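Local coordinates for designed helical repeat protein (Synthetic construct, PDB 5CWQ) that has no known natural function but was designed de novo as a repeat protein, folding into a stacked array of paired, mostly antiparallel-packed alpha-helices, at residues 40-44 with 73-77; 47-52 with 105-110; 161-165 with 180-184; 165-170 with 223-228; 184-188 with 217-221. The contacts are given in a common frame with arbitrary orientation. Residue numbers count along the deposited sequence, not the author numbering.

Contact 1. Residues 40-44 with 73-77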
# COMPACT_ATOMS: atom_id res chain seq x y z
N LEU A 40 -2.65 -2.45 -12.06
CA LEU A 40 -3.48 -2.44 -10.86
C LEU A 40 -2.87 -1.55 -9.78
O LEU A 40 -3.59 -0.94 -8.99
CB LEU A 40 -3.68 -3.86 -10.33
CG LEU A 40 -4.56 -4.78 -11.19
CD1 LEU A 40 -4.56 -6.20 -10.65
CD2 LEU A 40 -5.98 -4.25 -11.29
N ILE A 41 -1.54 -1.47 -9.75
CA ILE A 41 -0.86 -0.53 -8.86
C ILE A 41 -1.23 0.90 -9.24
O ILE A 41 -1.44 1.75 -8.38
CB ILE A 41 0.68 -0.70 -8.91
CG1 ILE A 41 1.08 -2.05 -8.33
CG2 ILE A 41 1.38 0.43 -8.15
CD1 ILE A 41 2.53 -2.42 -8.55
N GLU A 42 -1.30 1.16 -10.54
CA GLU A 42 -1.65 2.48 -11.04
C GLU A 42 -3.10 2.81 -10.70
O GLU A 42 -3.42 3.94 -10.34
CB GLU A 42 -1.42 2.57 -12.55
CG GLU A 42 0.04 2.43 -12.94
CD GLU A 42 0.23 2.24 -14.44
OE1 GLU A 42 1.31 1.75 -14.84
OE2 GLU A 42 -0.69 2.58 -15.21
N GLU A 43 -3.98 1.82 -10.82
CA GLU A 43 -5.37 1.99 -10.43
C GLU A 43 -5.47 2.36 -8.96
O GLU A 43 -6.17 3.30 -8.58
CB GLU A 43 -6.18 0.72 -10.70
CG GLU A 43 -6.41 0.44 -12.17
CD GLU A 43 -7.32 -0.76 -12.40
OE1 GLU A 43 -8.18 -1.02 -11.54
OE2 GLU A 43 -7.17 -1.43 -13.44
N ALA A 44 -4.73 1.63 -8.12
CA ALA A 44 -4.72 1.86 -6.68
C ALA A 44 -4.22 3.27 -6.35
O ALA A 44 -4.74 3.92 -5.44
CB ALA A 44 -3.86 0.81 -5.99
N VAL A 73 -10.25 -2.95 -6.98
CA VAL A 73 -8.83 -3.14 -7.27
C VAL A 73 -8.26 -4.23 -6.37
O VAL A 73 -7.48 -5.07 -6.82
CB VAL A 73 -8.03 -1.83 -7.06
CG1 VAL A 73 -6.53 -2.07 -7.24
CG2 VAL A 73 -8.50 -0.77 -8.03
N LEU A 74 -8.66 -4.21 -5.11
CA LEU A 74 -8.23 -5.20 -4.13
C LEU A 74 -8.58 -6.62 -4.58
O LEU A 74 -7.72 -7.50 -4.59
CB LEU A 74 -8.88 -4.90 -2.77
CG LEU A 74 -8.77 -5.96 -1.68
CD1 LEU A 74 -7.32 -6.30 -1.41
CD2 LEU A 74 -9.44 -5.48 -0.41
N GLU A 75 -9.83 -6.83 -4.96
CA GLU A 75 -10.30 -8.14 -5.37
C GLU A 75 -9.61 -8.61 -6.66
O GLU A 75 -9.29 -9.79 -6.80
CB GLU A 75 -11.82 -8.12 -5.56
CG GLU A 75 -12.57 -8.00 -4.24
CD GLU A 75 -14.01 -7.54 -4.42
OE1 GLU A 75 -14.37 -7.09 -5.52
OE2 GLU A 75 -14.78 -7.63 -3.44
N GLU A 76 -9.38 -7.69 -7.58
CA GLU A 76 -8.67 -8.02 -8.82
C GLU A 76 -7.22 -8.39 -8.53
O GLU A 76 -6.69 -9.35 -9.09
CB GLU A 76 -8.74 -6.86 -9.81
CG GLU A 76 -10.12 -6.66 -10.41
CD GLU A 76 -10.16 -5.57 -11.47
OE1 GLU A 76 -9.14 -5.36 -12.16
OE2 GLU A 76 -11.22 -4.92 -11.61
N ALA A 77 -6.59 -7.63 -7.64
CA ALA A 77 -5.19 -7.88 -7.30
C ALA A 77 -5.06 -9.20 -6.52
O ALA A 77 -4.04 -9.88 -6.64
CB ALA A 77 -4.63 -6.72 -6.49
O HOH W 1 -8.88 -3.24 -13.81
O HOH W 2 -11.03 -1.50 -11.40
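Segments 40-44 and 73-77 are both helical and run nearly antiparallel, at 162°. Their axes come within 10.1 Å. The nearest CA atoms, those of L40 and V73, are 6.5 Å apart. V73 points at the other helix. Its CG1 lies 3.6 Å from L40 O and 4.1 Å from A44 CB. L40 answers from the other side, with its CD1 3.8 Å from A77 CA. The two segments belong to helices 33-57 and 60-86, which follow each other in the chain, so the contact joins the second helix of one repeat to the first helix of the next. Helix 90-114 packs on A44 and A77. Two acids meet beside this apolar strip. E43 OE1 and E76 OE1 are 4.5 Å apart, so like charges face each other. Water 1 bridges them, donating to E43 OE2 at 2.5 Å and to E76 OE1 at 2.7 Å. Both acids also have partners outside the segments: E43 hydrogen-bonds to S24, and E76 forms a salt bridge with R28.

Contact 2. Residues 47-52 with 105-110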
# COMPACT_ATOMS: atom_id res chain seq x y z
N VAL A 47 -7.04 5.61 -7.17
CA VAL A 47 -8.10 5.47 -6.18
C VAL A 47 -7.71 6.15 -4.87
O VAL A 47 -8.56 6.76 -4.21
CB VAL A 47 -8.44 3.98 -5.93
CG1 VAL A 47 -9.36 3.82 -4.73
CG2 VAL A 47 -9.09 3.38 -7.16
N GLN A 48 -6.44 6.06 -4.50
CA GLN A 48 -5.96 6.75 -3.31
C GLN A 48 -6.14 8.26 -3.47
O GLN A 48 -6.49 8.95 -2.52
CB GLN A 48 -4.49 6.43 -3.04
CG GLN A 48 -3.97 7.08 -1.75
CD GLN A 48 -2.46 7.05 -1.63
OE1 GLN A 48 -1.74 6.96 -2.63
NE2 GLN A 48 -1.96 7.13 -0.40
N GLU A 49 -5.90 8.75 -4.68
CA GLU A 49 -6.04 10.17 -4.96
C GLU A 49 -7.50 10.60 -4.82
O GLU A 49 -7.79 11.64 -4.24
CB GLU A 49 -5.53 10.49 -6.37
CG GLU A 49 -5.30 11.97 -6.62
CD GLU A 49 -4.71 12.25 -7.99
OE1 GLU A 49 -4.31 11.28 -8.67
OE2 GLU A 49 -4.65 13.43 -8.39
N LEU A 50 -8.41 9.78 -5.33
CA LEU A 50 -9.84 10.06 -5.22
C LEU A 50 -10.29 10.10 -3.76
O LEU A 50 -11.10 10.94 -3.37
CB LEU A 50 -10.66 9.01 -5.98
CG LEU A 50 -10.52 9.02 -7.51
CD1 LEU A 50 -11.12 7.75 -8.10
CD2 LEU A 50 -11.18 10.25 -8.10
N ALA A 51 -9.75 9.19 -2.96
CA ALA A 51 -10.09 9.12 -1.54
C ALA A 51 -9.64 10.38 -0.81
O ALA A 51 -10.37 10.93 0.02
CB ALA A 51 -9.47 7.89 -0.91
N ARG A 52 -8.43 10.84 -1.12
CA ARG A 52 -7.88 12.02 -0.47
C ARG A 52 -8.63 13.28 -0.88
O ARG A 52 -8.79 14.20 -0.08
CB ARG A 52 -6.39 12.15 -0.80
CG ARG A 52 -5.51 11.20 -0.01
CD ARG A 52 -4.05 11.32 -0.39
NE ARG A 52 -3.18 10.86 0.69
CZ ARG A 52 -2.54 11.64 1.56
NH1 ARG A 52 -2.65 12.97 1.50
NH2 ARG A 52 -1.78 11.10 2.50
N LEU A 105 -4.88 0.80 1.96
CA LEU A 105 -4.57 2.10 2.52
C LEU A 105 -5.67 3.09 2.14
O LEU A 105 -6.09 3.91 2.96
CB LEU A 105 -3.20 2.60 2.04
CG LEU A 105 -2.77 3.97 2.55
CD1 LEU A 105 -2.65 3.98 4.07
CD2 LEU A 105 -1.45 4.38 1.92
N ALA A 106 -6.13 2.99 0.90
CA ALA A 106 -7.22 3.83 0.43
C ALA A 106 -8.49 3.54 1.24
O ALA A 106 -9.20 4.47 1.63
CB ALA A 106 -7.47 3.60 -1.05
N LEU A 107 -8.75 2.26 1.51
CA LEU A 107 -9.91 1.88 2.31
C LEU A 107 -9.81 2.44 3.73
O LEU A 107 -10.81 2.85 4.31
CB LEU A 107 -10.05 0.35 2.37
CG LEU A 107 -10.45 -0.36 1.08
CD1 LEU A 107 -10.34 -1.87 1.26
CD2 LEU A 107 -11.86 0.02 0.66
N ALA A 108 -8.60 2.45 4.27
CA ALA A 108 -8.37 2.99 5.61
C ALA A 108 -8.65 4.49 5.65
O ALA A 108 -9.32 4.98 6.56
CB ALA A 108 -6.95 2.69 6.06
N GLU A 109 -8.12 5.20 4.66
CA GLU A 109 -8.31 6.65 4.55
C GLU A 109 -9.79 7.01 4.49
O GLU A 109 -10.24 7.93 5.17
CB GLU A 109 -7.59 7.18 3.31
CG GLU A 109 -6.06 7.11 3.39
CD GLU A 109 -5.38 7.27 2.04
OE1 GLU A 109 -6.03 7.05 1.00
OE2 GLU A 109 -4.17 7.62 2.02
N VAL A 110 -10.55 6.28 3.68
CA VAL A 110 -11.99 6.54 3.56
C VAL A 110 -12.68 6.24 4.89
O VAL A 110 -13.53 7.01 5.33
CB VAL A 110 -12.63 5.69 2.44
CG1 VAL A 110 -14.15 5.83 2.46
CG2 VAL A 110 -12.08 6.10 1.09
O HOH W 3 -2.83 8.46 4.00
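The apolar part of this contact is built mainly from alanines and valines. Segments 47-52 and 105-110 are helical and almost parallel, at 8°, with axes 9.1 Å apart. The CA atoms of Q48 and A106 are only 4.9 Å apart, a distance that the alanine permits. A51 CB meets V110 CG2 at 3.7 Å, and V47 CG1 meets A106 CB at 4.1 Å. The polar part centres on E109. Q48 NE2 gives its OE2 a weak hydrogen bond of 3.3 Å. R52 NE makes a long salt bridge to the same E109 OE2, at 3.6 Å. Water 3 adds to this group. It donates to E109 OE2 at 2.5 Å and accepts a weak bond from R52 NH2 at 3.2 Å. The contact joins helices 33-57 and 90-114, equivalent second helices of successive two-helix repeats. Helix 60-86, between them in the chain, covers V47 and L107. Helix 5-30 packs on E49 and L50, and helix 147-171 on L105, A108 and E109.

Contact 3. Residues 161-165 with 180-184. With PO4 (phosphate ion), chain F.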
# COMPACT_ATOMS: atom_id res chain seq x y z
N VAL A 161 1.77 -1.24 6.77
CA VAL A 161 2.03 -0.63 8.07
C VAL A 161 1.49 0.80 8.08
O VAL A 161 1.04 1.29 9.12
CB VAL A 161 3.53 -0.64 8.40
CG1 VAL A 161 3.82 0.16 9.67
CG2 VAL A 161 4.02 -2.07 8.57
N LEU A 162 1.53 1.46 6.93
CA LEU A 162 0.94 2.78 6.78
C LEU A 162 -0.56 2.71 7.04
O LEU A 162 -1.13 3.58 7.70
CB LEU A 162 1.20 3.34 5.38
CG LEU A 162 2.05 4.61 5.28
CD1 LEU A 162 2.21 5.00 3.82
CD2 LEU A 162 1.44 5.76 6.06
N ALA A 163 -1.19 1.68 6.50
CA ALA A 163 -2.63 1.49 6.66
C ALA A 163 -2.97 1.22 8.12
O ALA A 163 -3.96 1.73 8.64
CB ALA A 163 -3.12 0.35 5.78
N LEU A 164 -2.14 0.43 8.79
CA LEU A 164 -2.34 0.14 10.20
C LEU A 164 -2.20 1.41 11.03
O LEU A 164 -3.00 1.65 11.95
CB LEU A 164 -1.34 -0.91 10.69
CG LEU A 164 -1.55 -2.33 10.16
CD1 LEU A 164 -0.38 -3.22 10.56
CD2 LEU A 164 -2.87 -2.93 10.65
N ALA A 165 -1.19 2.21 10.71
CA ALA A 165 -0.98 3.49 11.38
C ALA A 165 -2.18 4.41 11.19
O ALA A 165 -2.60 5.11 12.11
CB ALA A 165 0.28 4.15 10.86
N ALA A 180 2.07 -0.68 15.03
CA ALA A 180 2.41 -0.02 13.78
C ALA A 180 3.77 0.66 13.87
O ALA A 180 4.59 0.56 12.96
CB ALA A 180 1.33 0.99 13.41
N TYR A 181 4.00 1.34 14.99
CA TYR A 181 5.26 2.03 15.23
C TYR A 181 6.45 1.07 15.17
O TYR A 181 7.45 1.36 14.51
CB TYR A 181 5.23 2.74 16.59
CG TYR A 181 6.56 3.34 16.99
CD1 TYR A 181 6.96 4.58 16.51
CD2 TYR A 181 7.40 2.67 17.87
CE1 TYR A 181 8.17 5.13 16.88
CE2 TYR A 181 8.62 3.21 18.24
CZ TYR A 181 8.99 4.44 17.75
OH TYR A 181 10.20 4.99 18.12
N GLU A 182 6.33 -0.05 15.86
CA GLU A 182 7.41 -1.04 15.89
C GLU A 182 7.59 -1.69 14.52
O GLU A 182 8.71 -1.93 14.08
CB GLU A 182 7.14 -2.10 16.96
CG GLU A 182 7.12 -1.55 18.38
CD GLU A 182 8.46 -0.96 18.81
OE1 GLU A 182 9.49 -1.26 18.17
OE2 GLU A 182 8.48 -0.18 19.79
N ASP A 183 6.47 -1.98 13.85
CA ASP A 183 6.52 -2.51 12.49
C ASP A 183 7.27 -1.55 11.56
O ASP A 183 8.10 -1.98 10.76
CB ASP A 183 5.11 -2.74 11.93
CG ASP A 183 4.38 -3.88 12.62
OD1 ASP A 183 5.04 -4.74 13.24
OD2 ASP A 183 3.14 -3.91 12.53
N ALA A 184 6.96 -0.26 11.68
CA ALA A 184 7.53 0.75 10.80
C ALA A 184 9.04 0.89 10.99
O ALA A 184 9.78 1.07 10.02
CB ALA A 184 6.84 2.09 11.02
P PO4 F . 10.98 8.52 16.69
O1 PO4 F . 12.06 9.38 16.08
O2 PO4 F . 10.45 9.18 17.94
O3 PO4 F . 11.55 7.16 17.03
O4 PO4 F . 9.85 8.35 15.70
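This contact is part of the buried packing between helices 147-171 and 174-201, which follow each other in the chain with a short turn between them. Segments 161-165 and 180-184 run antiparallel at 156°, with axes 9.2 Å apart. The closest CA atoms are those of A165 and A180, at 5.4 Å. A180 points into the interface and brings the backbones close. Its CB is 3.9 Å from A165 N, 4.2 Å from A165 CB and 4.3 Å from L164 CB. V161 fills the other end. Its CG1 lies 3.4 Å from A180 O and 3.8 Å from A184 CB, while its CG2 lies 3.6 Å from D183 CB. The contact packs the second helix of one repeat on the first helix of the next, in the antiparallel up-down order of this repeat fold. Here helix 174-201 starts the last helix pair of the chain. Helix 117-144 packs on L164, and helix 204-230 on L162 and A165. The carboxylate of D183 lies at the edge, with its OD2 4.1 Å from L164 CD1. Its OD1 is held by a salt bridge to R135. Y181 points away from segment 161-165. Its OH donates a 2.8 Å hydrogen bond to O3 of a phosphate ion, probably from the crystallisation liquor, and its ring stacks on H234 of the C-terminal tag.

Contact 4. Residues 165-170 with 223-228. With PO4 (phosphate ion), chain F.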
# COMPACT_ATOMS: atom_id res chain seq x y z
N ALA A 165 -1.19 2.21 10.71
CA ALA A 165 -0.98 3.49 11.38
C ALA A 165 -2.18 4.41 11.19
O ALA A 165 -2.60 5.11 12.11
CB ALA A 165 0.28 4.15 10.86
N GLU A 166 -2.72 4.40 9.97
CA GLU A 166 -3.87 5.22 9.62
C GLU A 166 -5.06 4.91 10.52
O GLU A 166 -5.64 5.81 11.14
CB GLU A 166 -4.25 4.99 8.15
CG GLU A 166 -5.39 5.84 7.63
CD GLU A 166 -4.99 7.27 7.32
OE1 GLU A 166 -3.81 7.62 7.54
OE2 GLU A 166 -5.85 8.04 6.86
N VAL A 167 -5.42 3.63 10.60
CA VAL A 167 -6.57 3.21 11.39
C VAL A 167 -6.32 3.42 12.88
O VAL A 167 -7.19 3.93 13.58
CB VAL A 167 -6.90 1.72 11.14
CG1 VAL A 167 -8.05 1.26 12.04
CG2 VAL A 167 -7.24 1.49 9.68
N ALA A 168 -5.14 3.03 13.34
CA ALA A 168 -4.80 3.13 14.76
C ALA A 168 -4.94 4.57 15.25
O ALA A 168 -5.35 4.81 16.39
CB ALA A 168 -3.39 2.63 15.01
N CYS A 169 -4.62 5.51 14.38
CA CYS A 169 -4.68 6.93 14.73
C CYS A 169 -6.11 7.45 14.79
O CYS A 169 -6.49 8.12 15.75
CB CYS A 169 -3.87 7.75 13.72
SG CYS A 169 -3.97 9.53 13.98
N CYS A 170 -6.92 7.14 13.77
CA CYS A 170 -8.26 7.70 13.71
C CYS A 170 -9.23 6.95 14.64
O CYS A 170 -10.28 7.48 14.99
CB CYS A 170 -8.79 7.69 12.26
SG CYS A 170 -9.24 6.07 11.60
N HIS A 223 3.43 9.40 11.44
CA HIS A 223 1.98 9.48 11.59
C HIS A 223 1.56 9.04 12.99
O HIS A 223 0.79 9.71 13.66
CB HIS A 223 1.28 8.62 10.54
CG HIS A 223 -0.19 8.86 10.44
ND1 HIS A 223 -0.72 9.98 9.85
CD2 HIS A 223 -1.25 8.12 10.86
CE1 HIS A 223 -2.04 9.93 9.90
NE2 HIS A 223 -2.39 8.81 10.52
N VAL A 224 2.09 7.90 13.43
CA VAL A 224 1.81 7.37 14.76
C VAL A 224 2.30 8.32 15.85
O VAL A 224 1.59 8.59 16.81
CB VAL A 224 2.46 6.00 14.96
CG1 VAL A 224 2.32 5.54 16.41
CG2 VAL A 224 1.85 4.98 14.03
N GLN A 225 3.53 8.80 15.70
CA GLN A 225 4.16 9.62 16.72
C GLN A 225 3.53 11.00 16.86
O GLN A 225 3.55 11.60 17.93
CB GLN A 225 5.66 9.77 16.43
CG GLN A 225 6.46 8.49 16.57
CD GLN A 225 6.51 7.99 18.00
OE1 GLN A 225 5.62 7.26 18.45
NE2 GLN A 225 7.56 8.37 18.72
N GLU A 226 2.97 11.51 15.76
CA GLU A 226 2.43 12.86 15.73
C GLU A 226 0.90 12.88 15.77
O GLU A 226 0.29 13.95 15.83
CB GLU A 226 2.93 13.59 14.48
CG GLU A 226 4.44 13.72 14.41
CD GLU A 226 4.93 14.22 13.07
OE1 GLU A 226 4.10 14.40 12.16
OE2 GLU A 226 6.15 14.44 12.92
N CYS A 227 0.30 11.70 15.73
CA CYS A 227 -1.16 11.56 15.71
C CYS A 227 -1.83 12.22 16.91
O CYS A 227 -1.48 11.95 18.06
CB CYS A 227 -1.54 10.07 15.67
SG CYS A 227 -3.29 9.74 15.89
N ARG A 228 -2.79 13.10 16.63
CA ARG A 228 -3.60 13.76 17.66
C ARG A 228 -2.75 14.48 18.69
O ARG A 228 -2.92 14.29 19.90
CB ARG A 228 -4.50 12.73 18.35
CG ARG A 228 -5.53 12.09 17.44
CD ARG A 228 -6.29 10.99 18.16
NE ARG A 228 -7.30 10.36 17.31
CZ ARG A 228 -8.53 10.82 17.13
NH1 ARG A 228 -8.93 11.93 17.73
NH2 ARG A 228 -9.36 10.17 16.33
P PO4 F . 10.98 8.52 16.69
O1 PO4 F . 12.06 9.38 16.08
O2 PO4 F . 10.45 9.18 17.94
O3 PO4 F . 11.55 7.16 17.03
O4 PO4 F . 9.85 8.35 15.70
O HOH W 4 -5.18 8.22 10.51
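A disulfide joins the two segments covalently: C169 SG and C227 SG are 2.0 Å apart, with chi3 at 94°. R228 adds two direct hydrogen bonds, the shorter from its NE to C169 O at 2.8 Å. Its NH2 gives a weak one to C170 O at 3.1 Å. Both carbonyls lie near the guanidinium plane. Water 4 bridges E166 O, to which it donates at 2.5 Å, and H223 NE2 at 2.9 Å. C169 SG lies 4.5 Å from the centroid of the H223 ring, in an oblique sulfur-aromatic contact, and H223 CD2 is 3.5 Å from A165 O. Further in, A165 CB packs on V224 CG2 at 3.6 Å. The helical axes are 9.6 Å apart and run at 22°, so the segments are roughly parallel. C170 turns away from segment 223-228 and forms a second disulfide, with C112 of helix 90-114. On the far side, Q225 NE2 donates a 3.1 Å hydrogen bond to O2 of the phosphate. The contact joins the second helices of adjacent repeats, 147-171 and 204-230. Disulfides C55-C113, C112-C170 and C169-C227 link four such helices in sequence, a recurring cross-link in this designed repeat array.

Contact 5. Residues 184-188 with 217-221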
# COMPACT_ATOMS: atom_id res chain seq x y z
N ALA A 184 6.96 -0.26 11.68
CA ALA A 184 7.53 0.75 10.80
C ALA A 184 9.04 0.89 10.99
O ALA A 184 9.78 1.07 10.02
CB ALA A 184 6.84 2.09 11.02
N ARG A 185 9.48 0.81 12.24
CA ARG A 185 10.91 0.88 12.54
C ARG A 185 11.65 -0.30 11.93
O ARG A 185 12.74 -0.14 11.38
CB ARG A 185 11.15 0.92 14.05
CG ARG A 185 10.81 2.25 14.71
CD ARG A 185 11.87 2.66 15.72
NE ARG A 185 13.13 3.01 15.07
CZ ARG A 185 14.26 3.31 15.71
NH1 ARG A 185 14.29 3.30 17.04
NH2 ARG A 185 15.35 3.62 15.03
N ARG A 186 11.06 -1.48 12.03
CA ARG A 186 11.70 -2.69 11.53
C ARG A 186 11.83 -2.64 10.01
O ARG A 186 12.91 -2.87 9.47
CB ARG A 186 10.90 -3.93 11.95
CG ARG A 186 11.69 -5.22 11.87
CD ARG A 186 10.89 -6.42 12.35
NE ARG A 186 10.32 -6.22 13.69
CZ ARG A 186 9.08 -5.82 13.94
NH1 ARG A 186 8.23 -5.57 12.95
NH2 ARG A 186 8.68 -5.66 15.20
N VAL A 187 10.74 -2.32 9.32
CA VAL A 187 10.76 -2.31 7.86
C VAL A 187 11.63 -1.17 7.35
O VAL A 187 12.27 -1.29 6.30
CB VAL A 187 9.33 -2.19 7.28
CG1 VAL A 187 8.69 -0.89 7.68
CG2 VAL A 187 9.36 -2.34 5.75
N GLU A 188 11.68 -0.06 8.09
CA GLU A 188 12.55 1.05 7.72
C GLU A 188 14.01 0.61 7.71
O GLU A 188 14.75 0.90 6.77
CB GLU A 188 12.36 2.23 8.68
CG GLU A 188 13.23 3.43 8.34
CD GLU A 188 13.06 4.56 9.34
OE1 GLU A 188 12.11 4.51 10.14
OE2 GLU A 188 13.89 5.50 9.31
N ALA A 217 7.84 3.84 5.28
CA ALA A 217 7.97 3.41 6.67
C ALA A 217 8.17 4.61 7.59
O ALA A 217 7.62 4.64 8.70
CB ALA A 217 9.12 2.43 6.81
N ARG A 218 8.95 5.58 7.14
CA ARG A 218 9.20 6.79 7.92
C ARG A 218 7.92 7.60 8.11
O ARG A 218 7.69 8.15 9.19
CB ARG A 218 10.27 7.66 7.25
CG ARG A 218 11.69 7.11 7.37
CD ARG A 218 12.73 8.03 6.74
NE ARG A 218 12.97 9.23 7.54
CZ ARG A 218 12.60 10.47 7.21
NH1 ARG A 218 11.95 10.71 6.07
NH2 ARG A 218 12.88 11.47 8.02
N GLU A 219 7.10 7.66 7.07
CA GLU A 219 5.83 8.38 7.16
C GLU A 219 4.90 7.68 8.16
O GLU A 219 4.20 8.34 8.92
CB GLU A 219 5.14 8.48 5.80
CG GLU A 219 3.75 9.13 5.89
CD GLU A 219 3.13 9.45 4.54
OE1 GLU A 219 3.87 9.73 3.58
OE2 GLU A 219 1.88 9.44 4.45
N ALA A 220 4.90 6.36 8.13
CA ALA A 220 4.08 5.57 9.05
C ALA A 220 4.47 5.87 10.49
O ALA A 220 3.60 6.04 11.35
CB ALA A 220 4.23 4.09 8.76
N ARG A 221 5.77 5.94 10.75
CA ARG A 221 6.27 6.23 12.09
C ARG A 221 5.89 7.64 12.51
O ARG A 221 5.40 7.85 13.62
CB ARG A 221 7.79 6.05 12.14
CG ARG A 221 8.38 6.30 13.52
CD ARG A 221 9.85 5.92 13.58
NE ARG A 221 10.65 6.67 12.62
CZ ARG A 221 11.97 6.81 12.69
NH1 ARG A 221 12.65 6.27 13.69
NH2 ARG A 221 12.61 7.51 11.76
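This is a close antiparallel helix-helix contact within the last pair of the chain, between helices 174-201 and 204-230. The axes of segments 184-188 and 217-221 are 8.6 Å apart and run at 160°. The CA atoms of A184 and A217 are 4.9 Å apart, and A184 CB lies 3.5 Å from A217 O and 4.0 Å from A220 CB. V187 CG1 meets A217 CB at 3.5 Å. Helix 147-171 packs on A184, V187 and A220. Charged side chains border this apolar strip. E188 OE2 is 3.4 Å from R221 NH2. The oxygen lies well out of the guanidinium plane, so this salt bridge rests on charge alone. R185 NE and R221 NH1 are 3.6 Å apart, with R221 NH1 over one face of the R185 guanidinium. R221 also has a weak, long ion pair with the phosphate. The chemistry is consistent with the small alanines allowing the close spacing. E188 partly offsets the crowded positive charge, and the phosphate, probably from the crystallisation liquor, is consistent with a positively charged patch.

From the N terminus, contact 1 closes the first loop, pairing helix 33-57 with the next helix, 60-86. Contact 2 starts further along helix 33-57 and reaches helix 90-114, so contacts 1 and 2 cross. They touch through L74 with L107 and V73 with V47. Contacts 3, 4 and 5 all open after contacts 1 and 2 have closed, but they overlap with one another. Contact 3 pairs helices 147-171 and 174-201. Contact 4 starts at A165, which it shares with contact 3, crosses it and ends on helix 204-230. Contact 5 starts at A184, where contact 3 ends, ties helix 174-201 to 204-230 and lies within contact 4's loop. The two halves meet where L105 and A108 of contact 2 pack on A163 and V167.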